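Local structure of soluble inorganic pyrophosphatase (Toxoplasma gondii, 5WRT) at residues 146-150 with 151-155; 65-68 with 69-73. The protein probably hydrolyses inorganic diphosphate to phosphate with the help of magnesium ions, as other family I soluble pyrophosphatases do. All blocks are in the same frame, centred on the assembly; numbering follows the deposited sequence.

Contact 1 (146-150 with 151-155); sequences AMIDG and GELDW. With MG (magnesium ion), chain C.
Ala146 sets its methyl over one face of the Trp155 indole, CB lying 3.8 Å from the centroid of the six-membered ring and 24° off its normal, a CH-pi contact. Leu153 CD1 lies over the same face, offset toward the rim, and reaches on to Ile148 CD1 at 3.7 Å, making an apolar row on this face of a beta hairpin. In the backbone ladder both bonds of the Asp149 and Glu152 pair are sound: Asp149 N donates to Glu152 O at 2.8 Å, and Glu152 N answers to Asp149 O. Asp154 N likewise meets Met147 O at 2.7 Å, whereas the return bond from Met147 N to Asp154 O is weak. Asp149 to Glu152 form a type I' turn, with Gly150 and Gly151 both at positive phi. On the other face, Met147 and Asp154 run side by side. With CG anti to the backbone N (chi1 -176°), Asp154 sends its carboxylate out beside Met147, whose CE lies 3.2 Å from Asp154 OD2. Asp154 OD1 binds the magnesium ion at 2.0 Å; Asp117, Asp122 and three waters complete six ligands, and water 1 also donates to Trp155 O. Lys156 forms a salt bridge with Asp154 OD2, which would probably fix the carboxylate's rotation, while Lys195 pairs with Asp149 OD2. The hairpin joins strands 136-149 and 152-161 of the mixed sheet; strand 204-212 bonds to Ala146 through Gly206, and Trp155 packs against that strand and helix 214-232.

Contact 2 (65-68 with 69-73); sequences LRLP and FTPIM
Leu67 to Thr70 form a type II beta turn in the connection between antiparallel strands 57-63 and 72-74, closed by the bond from Thr70 N to Leu67 O (3.1 Å) and marked by the positive phi of Phe69 (69°) at its third position. Leu67 carries the apolar contact. Its CB lies 3.7 Å from Pro71 CD, and the two side chains cross at about a right angle. Farther out, Leu67 CD1 approaches Met73 SD at 3.9 Å; the Met73 chain, bent at chi3 (66°), turns its methyl aside and leaves sulfur as the atom that touches. Arg16 of strand 16-20 adjoins Leu67, Pro71 and Met73, extending this small cluster to that strand. Thr70, by contrast, is buried among Pro29 and His31, and its OG1 is hydrogen-bonded to Ser28 OG. Thr70 CG2 lies anti to its own carbonyl carbon and faces back across the turn, meeting two carbonyl oxygens of the preceding segment: Leu67 O at 3.9 Å and Leu65 O at 4.0 Å.

In the fold
Both contacts are turns between antiparallel strands in the pyrophosphatase-family part of this chain, itself a fragment of a longer protein, but they serve different sheets: contact 1 the mixed sheet, contact 2 a three-stranded one. Contact 1 is mostly buried, with six of ten touching residues enclosed; contact 2 is partly buried, its turn corner exposed at Pro68 and Phe69. Contact 1 has an apolar face and a carboxylate face with lysine partners and magnesium, whereas contact 2 rests on apolar packing and one turn bond. The nearest atoms of contacts 1 and 2 are about 12 Å apart. The Leu65 side chain lies about 8 Å from a second magnesium ion, not the one that Asp154 binds.

Contact 1 (146-150 with 151-155)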
loop_
_atom_site.group_PDB
_atom_site.type_symbol
_atom_site.label_atom_id
_atom_site.label_comp_id
_atom_site.label_asym_id
_atom_site.label_seq_id
_atom_site.Cartn_x
_atom_site.Cartn_y
_atom_site.Cartn_z
ATOM N N ALA A 146 8.165 1.178 14.379
ATOM C CA ALA A 146 9.226 2.182 14.437
ATOM C C ALA A 146 9.763 2.412 13.029
ATOM O O ALA A 146 10.828 1.925 12.650
ATOM C CB ALA A 146 10.328 1.743 15.394
ATOM N N MET A 147 9.014 3.185 12.248
ATOM C CA MET A 147 9.436 3.501 10.892
ATOM C C MET A 147 10.559 4.533 10.923
ATOM O O MET A 147 10.536 5.478 11.717
ATOM C CB MET A 147 8.245 3.997 10.068
ATOM C CG MET A 147 8.472 3.969 8.563
ATOM S SD MET A 147 7.470 5.146 7.633
ATOM C CE MET A 147 8.182 6.701 8.135
ATOM N N ILE A 148 11.554 4.333 10.063
ATOM C CA ILE A 148 12.680 5.247 9.912
ATOM C C ILE A 148 12.574 5.906 8.544
ATOM O O ILE A 148 12.737 5.244 7.512
ATOM C CB ILE A 148 14.027 4.530 10.076
ATOM C CG1 ILE A 148 14.060 3.744 11.388
ATOM C CG2 ILE A 148 15.169 5.531 10.031
ATOM C CD1 ILE A 148 13.862 4.601 12.614
ATOM N N ASP A 149 12.299 7.209 8.533
ATOM C CA ASP A 149 12.154 7.985 7.303
ATOM C C ASP A 149 13.353 8.920 7.195
ATOM O O ASP A 149 13.353 10.009 7.777
ATOM C CB ASP A 149 10.845 8.768 7.298
ATOM C CG ASP A 149 10.486 9.309 5.921
ATOM O OD1 ASP A 149 11.399 9.497 5.086
ATOM O OD2 ASP A 149 9.284 9.544 5.673
ATOM N N GLY A 150 14.366 8.495 6.442
ATOM C CA GLY A 150 15.564 9.289 6.241
ATOM C C GLY A 150 16.204 9.780 7.522
ATOM O O GLY A 150 16.293 10.991 7.751
ATOM N N GLY A 151 16.649 8.853 8.368
ATOM C CA GLY A 151 17.286 9.211 9.616
ATOM C C GLY A 151 16.364 9.756 10.684
ATOM O O GLY A 151 16.834 10.050 11.789
ATOM N N GLU A 152 15.073 9.906 10.399
ATOM C CA GLU A 152 14.102 10.363 11.383
ATOM C C GLU A 152 13.288 9.176 11.877
ATOM O O GLU A 152 12.788 8.380 11.073
ATOM C CB GLU A 152 13.164 11.423 10.798
ATOM C CG GLU A 152 13.807 12.765 10.503
ATOM C CD GLU A 152 12.777 13.870 10.333
ATOM O OE1 GLU A 152 11.686 13.593 9.786
ATOM O OE2 GLU A 152 13.049 15.012 10.757
ATOM N N LEU A 153 13.162 9.059 13.195
ATOM C CA LEU A 153 12.288 8.060 13.794
ATOM C C LEU A 153 10.845 8.541 13.698
ATOM O O LEU A 153 10.491 9.579 14.268
ATOM C CB LEU A 153 12.691 7.806 15.244
ATOM C CG LEU A 153 11.807 6.880 16.081
ATOM C CD1 LEU A 153 11.586 5.549 15.378
ATOM C CD2 LEU A 153 12.436 6.665 17.450
ATOM N N ASP A 154 10.013 7.795 12.977
ATOM C CA ASP A 154 8.629 8.184 12.713
ATOM C C ASP A 154 7.720 7.051 13.177
ATOM O O ASP A 154 7.306 6.199 12.387
ATOM C CB ASP A 154 8.442 8.509 11.220
ATOM C CG ASP A 154 7.052 9.022 10.901
ATOM O OD1 ASP A 154 6.320 9.401 11.837
ATOM O OD2 ASP A 154 6.693 9.051 9.707
ATOM N N TRP A 155 7.416 7.048 14.475
ATOM C CA TRP A 155 6.552 6.024 15.048
ATOM C C TRP A 155 5.172 6.055 14.405
ATOM O O TRP A 155 4.621 7.123 14.123
ATOM C CB TRP A 155 6.403 6.225 16.556
ATOM C CG TRP A 155 7.606 5.896 17.376
ATOM C CD1 TRP A 155 8.497 6.778 17.907
ATOM C CD2 TRP A 155 8.038 4.592 17.786
ATOM N NE1 TRP A 155 9.461 6.107 18.617
ATOM C CE2 TRP A 155 9.205 4.763 18.556
ATOM C CE3 TRP A 155 7.554 3.297 17.572
ATOM C CZ2 TRP A 155 9.897 3.690 19.114
ATOM C CZ3 TRP A 155 8.242 2.231 18.129
ATOM C CH2 TRP A 155 9.402 2.436 18.888
HETATM MG MG MG C . 5.563 10.974 12.809
HETATM O O HOH W 1 5.443 9.609 14.708
HETATM O O HOH W 2 5.600 12.051 11.014
HETATM O O HOH W 3 4.638 12.472 14.161
#

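Contact 2 (65-68 with 69-73)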
loop_
_atom_site.group_PDB
_atom_site.type_symbol
_atom_site.label_atom_id
_atom_site.label_comp_id
_atom_site.label_asym_id
_atom_site.label_seq_id
_atom_site.Cartn_x
_atom_site.Cartn_y
_atom_site.Cartn_z
ATOM N N LEU A 65 0.290 23.667 12.563
ATOM C CA LEU A 65 0.764 24.076 13.880
ATOM C C LEU A 65 1.151 25.551 13.946
ATOM O O LEU A 65 1.191 26.115 15.044
ATOM C CB LEU A 65 1.953 23.205 14.291
ATOM C CG LEU A 65 1.703 21.692 14.270
ATOM C CD1 LEU A 65 2.881 20.934 14.864
ATOM C CD2 LEU A 65 0.412 21.334 14.996
ATOM N N ARG A 66 1.430 26.189 12.808
ATOM C CA ARG A 66 1.778 27.608 12.823
ATOM C C ARG A 66 0.557 28.502 12.988
ATOM O O ARG A 66 0.681 29.625 13.488
ATOM C CB ARG A 66 2.525 27.991 11.545
ATOM C CG ARG A 66 3.984 27.566 11.526
ATOM C CD ARG A 66 4.620 27.843 10.174
ATOM N NE ARG A 66 4.346 29.200 9.706
ATOM C CZ ARG A 66 5.280 30.124 9.500
ATOM N NH1 ARG A 66 6.556 29.837 9.718
ATOM N NH2 ARG A 66 4.940 31.333 9.071
ATOM N N LEU A 67 -0.616 28.030 12.585
ATOM C CA LEU A 67 -1.794 28.879 12.533
ATOM C C LEU A 67 -2.486 28.923 13.892
ATOM O O LEU A 67 -2.339 28.000 14.700
ATOM C CB LEU A 67 -2.767 28.360 11.477
ATOM C CG LEU A 67 -2.196 28.218 10.065
ATOM C CD1 LEU A 67 -3.301 27.927 9.064
ATOM C CD2 LEU A 67 -1.427 29.470 9.665
ATOM N N PRO A 68 -3.234 29.989 14.175
ATOM C CA PRO A 68 -3.973 30.050 15.442
ATOM C C PRO A 68 -5.015 28.943 15.516
ATOM O O PRO A 68 -5.758 28.702 14.561
ATOM C CB PRO A 68 -4.615 31.443 15.414
ATOM C CG PRO A 68 -4.646 31.821 13.969
ATOM C CD PRO A 68 -3.415 31.211 13.373
ATOM N N PHE A 69 -5.038 28.252 16.657
ATOM C CA PHE A 69 -5.911 27.118 16.956
ATOM C C PHE A 69 -5.560 25.877 16.146
ATOM O O PHE A 69 -6.318 24.899 16.175
ATOM C CB PHE A 69 -7.391 27.465 16.748
ATOM C CG PHE A 69 -7.908 28.500 17.704
ATOM C CD1 PHE A 69 -7.902 28.265 19.068
ATOM C CD2 PHE A 69 -8.378 29.718 17.240
ATOM C CE1 PHE A 69 -8.370 29.219 19.953
ATOM C CE2 PHE A 69 -8.846 30.677 18.119
ATOM C CZ PHE A 69 -8.841 30.425 19.479
ATOM N N THR A 70 -4.434 25.888 15.435
ATOM C CA THR A 70 -3.890 24.720 14.754
ATOM C C THR A 70 -4.952 23.935 13.963
ATOM O O THR A 70 -5.194 22.773 14.230
ATOM C CB THR A 70 -3.187 23.797 15.742
ATOM O OG1 THR A 70 -4.146 23.236 16.646
ATOM C CG2 THR A 70 -2.153 24.574 16.539
ATOM N N PRO A 71 -5.584 24.577 12.977
ATOM C CA PRO A 71 -6.631 23.887 12.217
ATOM C C PRO A 71 -6.059 22.800 11.322
ATOM O O PRO A 71 -4.864 22.756 11.025
ATOM C CB PRO A 71 -7.260 25.008 11.387
ATOM C CG PRO A 71 -6.143 25.971 11.184
ATOM C CD PRO A 71 -5.328 25.929 12.450
ATOM N N ILE A 72 -6.947 21.917 10.879
ATOM C CA ILE A 72 -6.576 20.841 9.969
ATOM C C ILE A 72 -6.856 21.322 8.553
ATOM O O ILE A 72 -7.986 21.701 8.227
ATOM C CB ILE A 72 -7.346 19.549 10.283
ATOM C CG1 ILE A 72 -6.988 19.044 11.680
ATOM C CG2 ILE A 72 -7.050 18.477 9.241
ATOM C CD1 ILE A 72 -7.780 17.834 12.108
ATOM N N MET A 73 -5.825 21.302 7.713
ATOM C CA MET A 73 -5.922 21.702 6.317
ATOM C C MET A 73 -5.078 20.745 5.493
ATOM O O MET A 73 -4.315 19.941 6.033
ATOM C CB MET A 73 -5.443 23.148 6.106
ATOM C CG MET A 73 -6.027 24.168 7.071
ATOM S SD MET A 73 -5.555 25.867 6.684
ATOM C CE MET A 73 -6.363 26.117 5.104
#